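Local coordinates for protein tyrosine phosphatase (Orf virus, PDB 5NCR) that removes phosphate from phosphotyrosine, has triple substrate specificity, works as a homodimer, and probably also dephosphorylates serine residues in proteins, at residues Gly125-Lys130 / Phe144-Lys149; Asn86-Met91 / Ile172-Cys177; Ala160-Glu163 / Phe167-Gln170; Thr16-Pro21 / Glu153-Arg158. The protein carries 2 engineered substitutions. One frame throughout, in Å; residues are numbered along the deposited sequence.

From the N terminus, Thr16-Pro21 comes first, just after helix 7-15. It packs on Glu153-Arg158, so contact 4 closes a long loop that takes in the sheet. Asn86-Met91 leads into helix 90-103 and meets Ile172-Cys177 near the C terminus. Contact 2 therefore opens inside contact 4 and closes beyond it: the two cross. Contact 1 pairs helix 118-134 with helix 140-158 and is nested inside both. Contact 3 is a short closure between the loop after helix 140-158 and helix 165-177. It follows contacts 1 and 4 in series and is nested inside contact 2. Together they link the loop after helix 7-15 with helices 90-103, 118-134, 140-158 and 165-177.

Contact 1: Gly125-Lys130 / Phe144-Lys149; sequences GYVMHK and FVYFLK
Met128 of helix 118-134 reaches into the angle between Tyr146 and Phe147 of helix 140-158. Its CB lies against Phe175 of helix 165-177. CG stands beside the backbone N (chi1 -73°) and meets Phe147 CD2 at 4.0 Å. The chain then bends twice, which brings the sulfur in front of the second helix. Met128 SD sits 3.6 Å from Tyr146 CD2, at the edge of the ring and near its plane. The same SD is 3.8 Å from Phe147 CA and lies oblique to the Phe147 ring. Both are Met-aromatic contacts. CE comes 4.1 Å from both Tyr146 CD2 and Phe147 CB.

Tyr146 runs the other way past the methionine. Its OH comes 3.7 Å from Val127 CG1, and the two side chains cross at about a right angle. One water joins the helices here. It donates to Val127 O at 2.8 Å and also bonds Tyr146 OH at 2.7 Å.

The helix axes approach to 10.8 Å at 138°. In this phosphatase family, helix 118-134 follows the phosphate-binding loop. Phe144 of helix 140-158 points away from this contact and touches Leu148 of the second subunit.

No direct hydrogen bond crosses between the segments. Dispersion and sulfur-aromatic contact hold them, and the polar link from Tyr146 OH to Val127 O runs through the water.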
loop_
_atom_site.group_PDB
_atom_site.type_symbol
_atom_site.label_atom_id
_atom_site.label_comp_id
_atom_site.label_asym_id
_atom_site.label_seq_id
_atom_site.Cartn_x
_atom_site.Cartn_y
_atom_site.Cartn_z
ATOM N N GLY B 125 -11.017 13.056 4.898
ATOM C CA GLY B 125 -12.352 12.873 4.346
ATOM C C GLY B 125 -12.657 13.887 3.263
ATOM O O GLY B 125 -13.113 13.523 2.179
ATOM N N TYR B 126 -12.371 15.158 3.534
ATOM C CA TYR B 126 -12.640 16.239 2.587
ATOM C C TYR B 126 -11.809 16.147 1.286
ATOM O O TYR B 126 -12.343 16.375 0.200
ATOM C CB TYR B 126 -12.489 17.593 3.269
ATOM C CG TYR B 126 -12.693 18.742 2.307
ATOM C CD1 TYR B 126 -13.888 18.899 1.622
ATOM C CD2 TYR B 126 -11.654 19.609 2.001
ATOM C CE1 TYR B 126 -14.054 19.910 0.677
ATOM C CE2 TYR B 126 -11.826 20.659 1.097
ATOM C CZ TYR B 126 -13.022 20.800 0.428
ATOM O OH TYR B 126 -13.161 21.808 -0.495
ATOM N N VAL B 127 -10.531 15.799 1.404
ATOM C CA VAL B 127 -9.639 15.611 0.261
ATOM C C VAL B 127 -10.139 14.426 -0.603
ATOM O O VAL B 127 -10.162 14.535 -1.826
ATOM C CB VAL B 127 -8.163 15.483 0.706
ATOM C CG1 VAL B 127 -7.284 15.064 -0.472
ATOM C CG2 VAL B 127 -7.658 16.817 1.298
ATOM N N MET B 128 -10.590 13.346 0.036
ATOM C CA MET B 128 -11.150 12.163 -0.655
ATOM C C MET B 128 -12.444 12.544 -1.354
ATOM O O MET B 128 -12.595 12.286 -2.553
ATOM C CB MET B 128 -11.404 10.988 0.321
ATOM C CG MET B 128 -10.130 10.292 0.809
ATOM S SD MET B 128 -9.024 9.632 -0.491
ATOM C CE MET B 128 -10.111 8.394 -1.315
ATOM N N HIS B 129 -13.332 13.249 -0.636
ATOM C CA HIS B 129 -14.600 13.740 -1.167
ATOM C C HIS B 129 -14.389 14.650 -2.377
ATOM O O HIS B 129 -15.095 14.509 -3.373
ATOM C CB HIS B 129 -15.363 14.509 -0.094
ATOM C CG HIS B 129 -16.668 15.044 -0.582
ATOM N ND1 HIS B 129 -16.829 16.390 -0.885
ATOM C CD2 HIS B 129 -17.823 14.393 -0.839
ATOM C CE1 HIS B 129 -18.084 16.513 -1.279
ATOM N NE2 HIS B 129 -18.718 15.344 -1.266
ATOM N N LYS B 130 -13.432 15.582 -2.283
ATOM C CA LYS B 130 -13.142 16.520 -3.356
ATOM C C LYS B 130 -12.663 15.794 -4.614
ATOM O O LYS B 130 -13.136 16.093 -5.703
ATOM C CB LYS B 130 -12.146 17.585 -2.869
ATOM C CG LYS B 130 -11.804 18.614 -3.922
ATOM C CD LYS B 130 -11.157 19.847 -3.354
ATOM C CE LYS B 130 -10.594 20.697 -4.493
ATOM N NZ LYS B 130 -9.421 20.068 -5.178
ATOM N N PHE B 144 -8.234 3.327 -3.529
ATOM C CA PHE B 144 -7.278 2.707 -2.603
ATOM C C PHE B 144 -5.914 3.374 -2.703
ATOM O O PHE B 144 -5.347 3.778 -1.694
ATOM C CB PHE B 144 -7.199 1.167 -2.866
ATOM C CG PHE B 144 -6.188 0.393 -2.034
ATOM C CD1 PHE B 144 -4.820 0.601 -2.193
ATOM C CD2 PHE B 144 -6.606 -0.567 -1.114
ATOM C CE1 PHE B 144 -3.890 -0.114 -1.430
ATOM C CE2 PHE B 144 -5.672 -1.301 -0.371
ATOM C CZ PHE B 144 -4.326 -1.066 -0.529
ATOM N N VAL B 145 -5.396 3.484 -3.919
ATOM C CA VAL B 145 -4.092 4.074 -4.215
ATOM C C VAL B 145 -4.121 5.609 -3.961
ATOM O O VAL B 145 -3.145 6.163 -3.466
ATOM C CB VAL B 145 -3.644 3.716 -5.657
ATOM C CG1 VAL B 145 -2.417 4.528 -6.067
ATOM C CG2 VAL B 145 -3.359 2.217 -5.785
ATOM N N TYR B 146 -5.225 6.276 -4.314
ATOM C CA TYR B 146 -5.331 7.709 -4.092
ATOM C C TYR B 146 -5.304 7.997 -2.591
ATOM O O TYR B 146 -4.658 8.947 -2.189
ATOM C CB TYR B 146 -6.567 8.329 -4.776
ATOM C CG TYR B 146 -6.634 9.836 -4.597
ATOM C CD1 TYR B 146 -5.903 10.692 -5.424
ATOM C CD2 TYR B 146 -7.346 10.403 -3.541
ATOM C CE1 TYR B 146 -5.905 12.079 -5.216
ATOM C CE2 TYR B 146 -7.341 11.781 -3.317
ATOM C CZ TYR B 146 -6.618 12.614 -4.156
ATOM O OH TYR B 146 -6.641 13.971 -3.919
ATOM N N PHE B 147 -5.997 7.158 -1.769
ATOM C CA PHE B 147 -6.046 7.331 -0.323
ATOM C C PHE B 147 -4.613 7.189 0.220
ATOM O O PHE B 147 -4.174 7.998 1.022
ATOM C CB PHE B 147 -6.956 6.277 0.317
ATOM C CG PHE B 147 -7.221 6.518 1.795
ATOM C CD1 PHE B 147 -6.260 6.195 2.758
ATOM C CD2 PHE B 147 -8.456 6.994 2.226
ATOM C CE1 PHE B 147 -6.515 6.398 4.124
ATOM C CE2 PHE B 147 -8.691 7.253 3.583
ATOM C CZ PHE B 147 -7.732 6.924 4.527
ATOM N N LEU B 148 -3.913 6.158 -0.230
ATOM C CA LEU B 148 -2.545 5.857 0.130
ATOM C C LEU B 148 -1.585 7.030 -0.173
ATOM O O LEU B 148 -0.898 7.499 0.736
ATOM C CB LEU B 148 -2.093 4.576 -0.588
ATOM C CG LEU B 148 -0.675 4.134 -0.358
ATOM C CD1 LEU B 148 -0.388 3.873 1.138
ATOM C CD2 LEU B 148 -0.367 2.947 -1.193
ATOM N N LYS B 149 -1.568 7.497 -1.426
ATOM C CA LYS B 149 -0.709 8.574 -1.915
ATOM C C LYS B 149 -1.018 9.878 -1.148
ATOM O O LYS B 149 -0.090 10.522 -0.688
ATOM C CB LYS B 149 -0.909 8.734 -3.429
ATOM C CG LYS B 149 -0.104 9.826 -4.124
ATOM C CD LYS B 149 -0.262 9.702 -5.659
ATOM C CE LYS B 149 -0.286 11.018 -6.410
ATOM N NZ LYS B 149 1.080 11.531 -6.675
HETATM O O HOH W 1 -8.471 15.919 -3.553
#

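Contact 2: Asn86-Met91 / Ile172-Cys177; sequences NIASIM and IKMFVC
Met174 and Phe175 of helix 165-177 meet Ala88, in the loop that leads into helix 90-103, and Met91 of that helix. The second segment begins at Ile172, whose side chain turns instead to Phe147 and to helix 7-15. Its carbonyl shapes the helix end. Ile172 O accepts from Val176 N at 2.8 Å and from Cys177 N at 3.1 Å, and these donors come from opposite faces of the carbonyl plane. The second bond marks a wider, pi-type turn at 173-177.

Met174 carries much of the contact. CG lies anti to the backbone N (chi1 177°), which sends the chain out toward the other segment. Met174 SD rests 3.6 Å from Met91 CB. The bend at chi3 then carries Met174 CE to 3.2 Å from Ala88 O. Within the segment, Met174 CG also lies over one face of the Phe175 ring, offset toward the rim.

In the dual specificity phosphatase fold, helices pack round a central sheet, and this contact joins the last of them to helix 90-103 and the loop that leads into it. That loop has its own brace. Asn86 OD1 accepts from Ala88 N at 3.3 Å to form an Asx turn, with the donor above the carbonyl plane. Gln170 OE1 takes the N-H of Ile87.

Phe175 turns its ring edge to Met91 CG, which lies 3.9 Å from Phe175 CE2. Val176 packs on Phe144 and Phe147 of helix 140-158, and its carbonyl is bonded by Arg143 NH2.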
loop_
_atom_site.group_PDB
_atom_site.type_symbol
_atom_site.label_atom_id
_atom_site.label_comp_id
_atom_site.label_asym_id
_atom_site.label_seq_id
_atom_site.Cartn_x
_atom_site.Cartn_y
_atom_site.Cartn_z
ATOM N N ASN B 86 -17.032 7.039 16.826
ATOM C CA ASN B 86 -17.743 6.941 15.560
ATOM C C ASN B 86 -17.727 8.293 14.810
ATOM O O ASN B 86 -18.201 9.307 15.314
ATOM C CB ASN B 86 -19.189 6.474 15.805
ATOM C CG ASN B 86 -19.977 6.175 14.550
ATOM O OD1 ASN B 86 -19.420 5.928 13.482
ATOM N ND2 ASN B 86 -21.297 6.182 14.648
ATOM N N ILE B 87 -17.180 8.283 13.602
ATOM C CA ILE B 87 -17.080 9.462 12.730
ATOM C C ILE B 87 -17.837 9.258 11.407
ATOM O O ILE B 87 -17.889 10.178 10.584
ATOM C CB ILE B 87 -15.606 9.926 12.506
ATOM C CG1 ILE B 87 -14.732 8.810 11.866
ATOM C CG2 ILE B 87 -15.009 10.470 13.792
ATOM C CD1 ILE B 87 -13.631 9.286 10.944
ATOM N N ALA B 88 -18.406 8.046 11.215
ATOM C CA ALA B 88 -19.180 7.629 10.037
ATOM C C ALA B 88 -20.402 8.500 9.784
ATOM O O ALA B 88 -20.731 8.706 8.625
ATOM C CB ALA B 88 -19.596 6.171 10.152
ATOM N N SER B 89 -21.083 9.019 10.828
ATOM C CA SER B 89 -22.226 9.911 10.538
ATOM C C SER B 89 -21.824 11.410 10.517
ATOM O O SER B 89 -22.468 12.210 9.835
ATOM C CB SER B 89 -23.420 9.632 11.442
ATOM O OG SER B 89 -23.098 9.753 12.815
ATOM N N ILE B 90 -20.709 11.771 11.158
ATOM C CA ILE B 90 -20.193 13.151 11.146
ATOM C C ILE B 90 -19.554 13.483 9.775
ATOM O O ILE B 90 -19.743 14.585 9.242
ATOM C CB ILE B 90 -19.166 13.333 12.299
ATOM C CG1 ILE B 90 -19.866 13.438 13.663
ATOM C CG2 ILE B 90 -18.191 14.517 12.069
ATOM C CD1 ILE B 90 -18.954 13.034 14.852
ATOM N N MET B 91 -18.773 12.528 9.226
ATOM C CA MET B 91 -18.022 12.730 7.986
ATOM C C MET B 91 -18.860 13.141 6.767
ATOM O O MET B 91 -18.469 14.121 6.142
ATOM C CB MET B 91 -17.138 11.521 7.644
ATOM C CG MET B 91 -15.843 11.919 6.943
ATOM S SD MET B 91 -14.931 13.312 7.718
ATOM C CE MET B 91 -14.581 12.683 9.322
ATOM N N ILE B 172 -11.254 4.830 5.396
ATOM C CA ILE B 172 -11.005 3.823 4.347
ATOM C C ILE B 172 -12.343 3.201 3.967
ATOM O O ILE B 172 -12.659 3.167 2.792
ATOM C CB ILE B 172 -9.927 2.790 4.750
ATOM C CG1 ILE B 172 -8.538 3.473 4.854
ATOM C CG2 ILE B 172 -9.885 1.567 3.780
ATOM C CD1 ILE B 172 -7.509 2.743 5.700
ATOM N N LYS B 173 -13.137 2.754 4.951
ATOM C CA LYS B 173 -14.455 2.123 4.714
ATOM C C LYS B 173 -15.380 3.023 3.900
ATOM O O LYS B 173 -15.966 2.593 2.908
ATOM C CB LYS B 173 -15.162 1.760 6.030
ATOM C CG LYS B 173 -14.603 0.565 6.786
ATOM C CD LYS B 173 -14.822 -0.787 6.131
ATOM C CE LYS B 173 -16.161 -1.442 6.412
ATOM N NZ LYS B 173 -16.206 -2.800 5.809
ATOM N N MET B 174 -15.473 4.277 4.307
ATOM C CA MET B 174 -16.323 5.268 3.676
ATOM C C MET B 174 -15.881 5.700 2.261
ATOM O O MET B 174 -16.729 5.796 1.385
ATOM C CB MET B 174 -16.434 6.472 4.630
ATOM C CG MET B 174 -17.232 7.632 4.121
ATOM S SD MET B 174 -17.744 8.657 5.530
ATOM C CE MET B 174 -19.251 7.736 6.012
ATOM N N PHE B 175 -14.592 6.009 2.054
ATOM C CA PHE B 175 -14.124 6.590 0.789
ATOM C C PHE B 175 -13.376 5.633 -0.136
ATOM O O PHE B 175 -13.174 5.945 -1.320
ATOM C CB PHE B 175 -13.286 7.851 1.037
ATOM C CG PHE B 175 -14.053 8.957 1.722
ATOM C CD1 PHE B 175 -14.962 9.741 1.012
ATOM C CD2 PHE B 175 -13.861 9.223 3.072
ATOM C CE1 PHE B 175 -15.676 10.767 1.648
ATOM C CE2 PHE B 175 -14.569 10.254 3.707
ATOM C CZ PHE B 175 -15.445 11.042 2.982
ATOM N N VAL B 176 -13.027 4.460 0.356
ATOM C CA VAL B 176 -12.339 3.487 -0.505
ATOM C C VAL B 176 -13.239 2.317 -0.786
ATOM O O VAL B 176 -13.453 1.994 -1.945
ATOM C CB VAL B 176 -10.937 3.063 0.013
ATOM C CG1 VAL B 176 -10.343 1.907 -0.814
ATOM C CG2 VAL B 176 -10.002 4.260 0.065
ATOM N N CYS B 177 -13.761 1.685 0.267
ATOM C CA CYS B 177 -14.629 0.522 0.142
ATOM C C CYS B 177 -15.980 0.852 -0.470
ATOM O O CYS B 177 -16.351 0.228 -1.471
ATOM C CB CYS B 177 -14.783 -0.184 1.483
ATOM S SG CYS B 177 -13.222 -0.761 2.185
#

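Contact 3: Ala160-Glu163 / Phe167-Gln170; sequences AFLE and FRYQ
Leu162 O is gripped by Arg168 NH1 at 3.0 Å and, weakly, by Tyr151 OH. The arginine bond uses a lone pair in the carbonyl plane, with an N-H...O angle of 152°. This is the loop that connects helices 140-158 and 165-177 in the dual specificity phosphatase fold. The same NH1 also makes a weaker bond to Glu163 O, at 3.1 Å. One nitrogen thus holds two successive carbonyls of the loop.

The rest of the guanidinium is fixed too. NE bonds Thr16 OG1 and NH2 bonds Leu13 O, so the arginine also fastens the end of helix 7-15. A bend at chi3 (62°) swings the head back toward the loop.

The aliphatic part of Arg168, between CB and CD, packs on Leu162. Arg168 CG is 3.8 Å from Leu162 CG, and the two side chains cross at a slant. Leu162 CD1 meets Phe167 CB at 3.8 Å. The ring of Phe167 leads away from the loop and touches Arg118, which fits the arginine of the family's phosphate-binding loop. A bound phosphate ion lies about 6 Å from the Phe167 side chain.

The loop also braces itself. Glu163 OE2 accepts from Phe161 N at 2.7 Å through its anti lone pair and is also in a salt bridge with Arg155 NE. Leu162 CB sits 3.9 Å above the Phe161 ring, over its centre.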
loop_
_atom_site.group_PDB
_atom_site.type_symbol
_atom_site.label_atom_id
_atom_site.label_comp_id
_atom_site.label_asym_id
_atom_site.label_seq_id
_atom_site.Cartn_x
_atom_site.Cartn_y
_atom_site.Cartn_z
ATOM N N ALA B 160 2.913 14.331 11.624
ATOM C CA ALA B 160 1.918 13.484 12.262
ATOM C C ALA B 160 0.604 13.835 11.633
ATOM O O ALA B 160 0.248 15.022 11.556
ATOM C CB ALA B 160 1.865 13.747 13.747
ATOM N N PHE B 161 -0.115 12.811 11.163
ATOM C CA PHE B 161 -1.389 13.012 10.489
ATOM C C PHE B 161 -2.200 11.746 10.536
ATOM O O PHE B 161 -1.747 10.724 10.028
ATOM C CB PHE B 161 -1.152 13.464 9.019
ATOM C CG PHE B 161 -2.404 13.497 8.162
ATOM C CD1 PHE B 161 -3.349 14.501 8.322
ATOM C CD2 PHE B 161 -2.614 12.536 7.172
ATOM C CE1 PHE B 161 -4.510 14.526 7.529
ATOM C CE2 PHE B 161 -3.756 12.576 6.363
ATOM C CZ PHE B 161 -4.709 13.556 6.560
ATOM N N LEU B 162 -3.394 11.805 11.127
ATOM C CA LEU B 162 -4.324 10.681 11.144
ATOM C C LEU B 162 -3.682 9.358 11.601
ATOM O O LEU B 162 -3.724 8.338 10.909
ATOM C CB LEU B 162 -4.948 10.597 9.742
ATOM C CG LEU B 162 -6.174 9.723 9.502
ATOM C CD1 LEU B 162 -7.277 9.949 10.534
ATOM C CD2 LEU B 162 -6.659 9.941 8.101
ATOM N N GLU B 163 -3.042 9.413 12.758
ATOM C CA GLU B 163 -2.347 8.300 13.386
ATOM C C GLU B 163 -3.368 7.337 13.974
ATOM O O GLU B 163 -3.144 6.127 13.999
ATOM C CB GLU B 163 -1.365 8.825 14.470
ATOM C CG GLU B 163 -0.406 9.914 13.972
ATOM C CD GLU B 163 0.503 9.500 12.834
ATOM O OE1 GLU B 163 0.965 8.342 12.861
ATOM O OE2 GLU B 163 0.727 10.308 11.904
ATOM N N PHE B 167 -10.096 5.954 13.234
ATOM C CA PHE B 167 -10.569 7.000 12.336
ATOM C C PHE B 167 -10.130 6.689 10.918
ATOM O O PHE B 167 -10.920 6.860 9.994
ATOM C CB PHE B 167 -9.986 8.376 12.748
ATOM C CG PHE B 167 -10.474 8.992 14.044
ATOM C CD1 PHE B 167 -11.463 8.362 14.812
ATOM C CD2 PHE B 167 -9.964 10.211 14.489
ATOM C CE1 PHE B 167 -11.903 8.929 16.016
ATOM C CE2 PHE B 167 -10.406 10.773 15.695
ATOM C CZ PHE B 167 -11.377 10.133 16.444
ATOM N N ARG B 168 -8.853 6.295 10.742
ATOM C CA ARG B 168 -8.299 5.993 9.425
ATOM C C ARG B 168 -9.055 4.824 8.802
ATOM O O ARG B 168 -9.353 4.886 7.622
ATOM C CB ARG B 168 -6.794 5.718 9.507
ATOM C CG ARG B 168 -6.023 6.103 8.235
ATOM C CD ARG B 168 -4.512 6.129 8.447
ATOM N NE ARG B 168 -4.006 4.817 8.822
ATOM C CZ ARG B 168 -3.610 4.475 10.037
ATOM N NH1 ARG B 168 -3.642 5.357 11.026
ATOM N NH2 ARG B 168 -3.164 3.249 10.273
ATOM N N TYR B 169 -9.413 3.793 9.595
ATOM C CA TYR B 169 -10.157 2.646 9.097
ATOM C C TYR B 169 -11.562 3.100 8.673
ATOM O O TYR B 169 -12.009 2.742 7.585
ATOM C CB TYR B 169 -10.248 1.527 10.161
ATOM C CG TYR B 169 -11.063 0.327 9.715
ATOM C CD1 TYR B 169 -10.519 -0.635 8.868
ATOM C CD2 TYR B 169 -12.372 0.152 10.152
ATOM C CE1 TYR B 169 -11.256 -1.755 8.475
ATOM C CE2 TYR B 169 -13.120 -0.962 9.763
ATOM C CZ TYR B 169 -12.560 -1.910 8.918
ATOM O OH TYR B 169 -13.287 -3.016 8.537
ATOM N N GLN B 170 -12.244 3.918 9.513
ATOM C CA GLN B 170 -13.582 4.432 9.190
ATOM C C GLN B 170 -13.573 5.245 7.875
ATOM O O GLN B 170 -14.510 5.143 7.094
ATOM C CB GLN B 170 -14.149 5.279 10.323
ATOM C CG GLN B 170 -14.533 4.457 11.546
ATOM C CD GLN B 170 -15.113 5.364 12.605
ATOM O OE1 GLN B 170 -16.255 5.804 12.529
ATOM N NE2 GLN B 170 -14.356 5.665 13.613
#

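Contact 4: Thr16-Pro21 / Glu153-Arg158; sequences TRAGPP and EIRDLR
Ala18 CB presses on one face of the Arg155 guanidinium, 3.2 Å above its plane and over its centre. This is the tight part of the contact. The methyl is 3.3 Å from Arg155 CZ, and close to NE and NH1 as well. Arg155 has CG anti to the backbone N (chi1 -156°), and its extended chain carries the guanidinium to Ala18, with one face against the methyl.

The other side is looser. Gly19 and Pro20 are exposed and touch the arginine mainly with backbone atoms. Gly19 O comes 3.0 Å from Arg155 NH2, but the angle is too poor for a hydrogen bond. Pro20 C lies at the edge of the guanidinium, near its plane. Pro21 N is 3.6 Å from Arg155 NH2, and its ring CG 4.2 Å.

The firm polar partner of Arg155 is Glu163, whose OE2 forms a salt bridge with NE.

The contact lays the loop between helix 7-15 and strand 29-30 along the last turns of helix 140-158. Ala18 also touches Tyr152 of that helix, and Pro21 reaches Ala160 in the loop before helix 165-177.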
loop_
_atom_site.group_PDB
_atom_site.type_symbol
_atom_site.label_atom_id
_atom_site.label_comp_id
_atom_site.label_asym_id
_atom_site.label_seq_id
_atom_site.Cartn_x
_atom_site.Cartn_y
_atom_site.Cartn_z
ATOM N N THR B 16 -1.061 2.374 5.572
ATOM C CA THR B 16 -1.035 3.716 6.154
ATOM C C THR B 16 -0.637 3.741 7.650
ATOM O O THR B 16 -0.706 4.812 8.285
ATOM C CB THR B 16 -2.363 4.429 5.877
ATOM O OG1 THR B 16 -3.456 3.661 6.376
ATOM C CG2 THR B 16 -2.565 4.749 4.408
ATOM N N ARG B 17 -0.224 2.581 8.206
ATOM C CA ARG B 17 0.321 2.461 9.558
ATOM C C ARG B 17 1.801 2.886 9.388
ATOM O O ARG B 17 2.666 2.089 9.027
ATOM C CB ARG B 17 0.201 1.020 10.077
ATOM C CG ARG B 17 0.567 0.844 11.538
ATOM C CD ARG B 17 0.306 -0.569 11.998
ATOM N NE ARG B 17 0.533 -0.709 13.438
ATOM C CZ ARG B 17 1.132 -1.750 14.011
ATOM N NH1 ARG B 17 1.587 -2.755 13.271
ATOM N NH2 ARG B 17 1.286 -1.790 15.328
ATOM N N ALA B 18 2.037 4.186 9.528
ATOM C CA ALA B 18 3.320 4.826 9.284
ATOM C C ALA B 18 4.300 4.790 10.470
ATOM O O ALA B 18 5.453 5.226 10.340
ATOM C CB ALA B 18 3.092 6.250 8.809
ATOM N N GLY B 19 3.846 4.242 11.594
ATOM C CA GLY B 19 4.659 4.170 12.799
ATOM C C GLY B 19 4.638 5.502 13.530
ATOM O O GLY B 19 3.819 6.374 13.216
ATOM N N PRO B 20 5.559 5.712 14.493
ATOM C CA PRO B 20 5.554 6.981 15.254
ATOM C C PRO B 20 5.933 8.220 14.442
ATOM O O PRO B 20 6.821 8.144 13.599
ATOM C CB PRO B 20 6.579 6.745 16.363
ATOM C CG PRO B 20 7.408 5.652 15.887
ATOM C CD PRO B 20 6.593 4.785 14.989
ATOM N N PRO B 21 5.296 9.377 14.708
ATOM C CA PRO B 21 5.671 10.606 13.990
ATOM C C PRO B 21 7.115 10.996 14.285
ATOM O O PRO B 21 7.575 10.844 15.422
ATOM C CB PRO B 21 4.711 11.652 14.563
ATOM C CG PRO B 21 3.629 10.885 15.233
ATOM C CD PRO B 21 4.240 9.643 15.713
ATOM N N GLU B 153 1.262 11.986 1.418
ATOM C CA GLU B 153 1.550 13.340 0.943
ATOM C C GLU B 153 1.313 14.358 2.073
ATOM O O GLU B 153 2.196 15.183 2.347
ATOM C CB GLU B 153 0.685 13.640 -0.287
ATOM C CG GLU B 153 1.000 14.922 -1.044
ATOM C CD GLU B 153 0.438 14.920 -2.460
ATOM O OE1 GLU B 153 -0.166 15.945 -2.855
ATOM O OE2 GLU B 153 0.583 13.893 -3.170
ATOM N N ILE B 154 0.159 14.268 2.771
ATOM C CA ILE B 154 -0.195 15.173 3.870
ATOM C C ILE B 154 0.691 14.890 5.077
ATOM O O ILE B 154 1.181 15.839 5.694
ATOM C CB ILE B 154 -1.735 15.161 4.202
ATOM C CG1 ILE B 154 -2.544 15.594 2.960
ATOM C CG2 ILE B 154 -2.036 16.088 5.430
ATOM C CD1 ILE B 154 -4.053 15.266 2.996
ATOM N N ARG B 155 0.926 13.598 5.391
ATOM C CA ARG B 155 1.792 13.219 6.510
ATOM C C ARG B 155 3.230 13.722 6.296
ATOM O O ARG B 155 3.891 14.078 7.265
ATOM C CB ARG B 155 1.805 11.710 6.757
ATOM C CG ARG B 155 2.171 11.335 8.177
ATOM C CD ARG B 155 2.116 9.841 8.359
ATOM N NE ARG B 155 2.363 9.449 9.750
ATOM C CZ ARG B 155 3.564 9.190 10.265
ATOM N NH1 ARG B 155 4.652 9.269 9.507
ATOM N NH2 ARG B 155 3.681 8.822 11.538
ATOM N N ASP B 156 3.693 13.788 5.049
ATOM C CA ASP B 156 5.028 14.308 4.751
ATOM C C ASP B 156 5.110 15.796 5.149
ATOM O O ASP B 156 6.141 16.221 5.669
ATOM C CB ASP B 156 5.372 14.130 3.254
ATOM C CG ASP B 156 6.789 14.537 2.862
ATOM O OD1 ASP B 156 7.677 14.519 3.750
ATOM O OD2 ASP B 156 7.005 14.890 1.664
ATOM N N LEU B 157 4.027 16.571 4.903
ATOM C CA LEU B 157 3.995 18.010 5.216
ATOM C C LEU B 157 3.831 18.289 6.701
ATOM O O LEU B 157 4.326 19.302 7.186
ATOM C CB LEU B 157 2.849 18.720 4.457
ATOM C CG LEU B 157 2.840 18.675 2.927
ATOM C CD1 LEU B 157 1.539 19.209 2.395
ATOM C CD2 LEU B 157 3.996 19.435 2.329
ATOM N N ARG B 158 3.112 17.422 7.409
ATOM C CA ARG B 158 2.700 17.641 8.790
ATOM C C ARG B 158 3.421 16.810 9.841
ATOM O O ARG B 158 3.309 17.118 11.031
ATOM C CB ARG B 158 1.183 17.443 8.881
ATOM C CG ARG B 158 0.516 18.575 8.115
ATOM C CD ARG B 158 -0.949 18.716 8.327
ATOM N NE ARG B 158 -1.339 18.961 9.716
ATOM C CZ ARG B 158 -1.329 20.134 10.341
ATOM N NH1 ARG B 158 -0.841 21.217 9.739
ATOM N NH2 ARG B 158 -1.767 20.228 11.588
#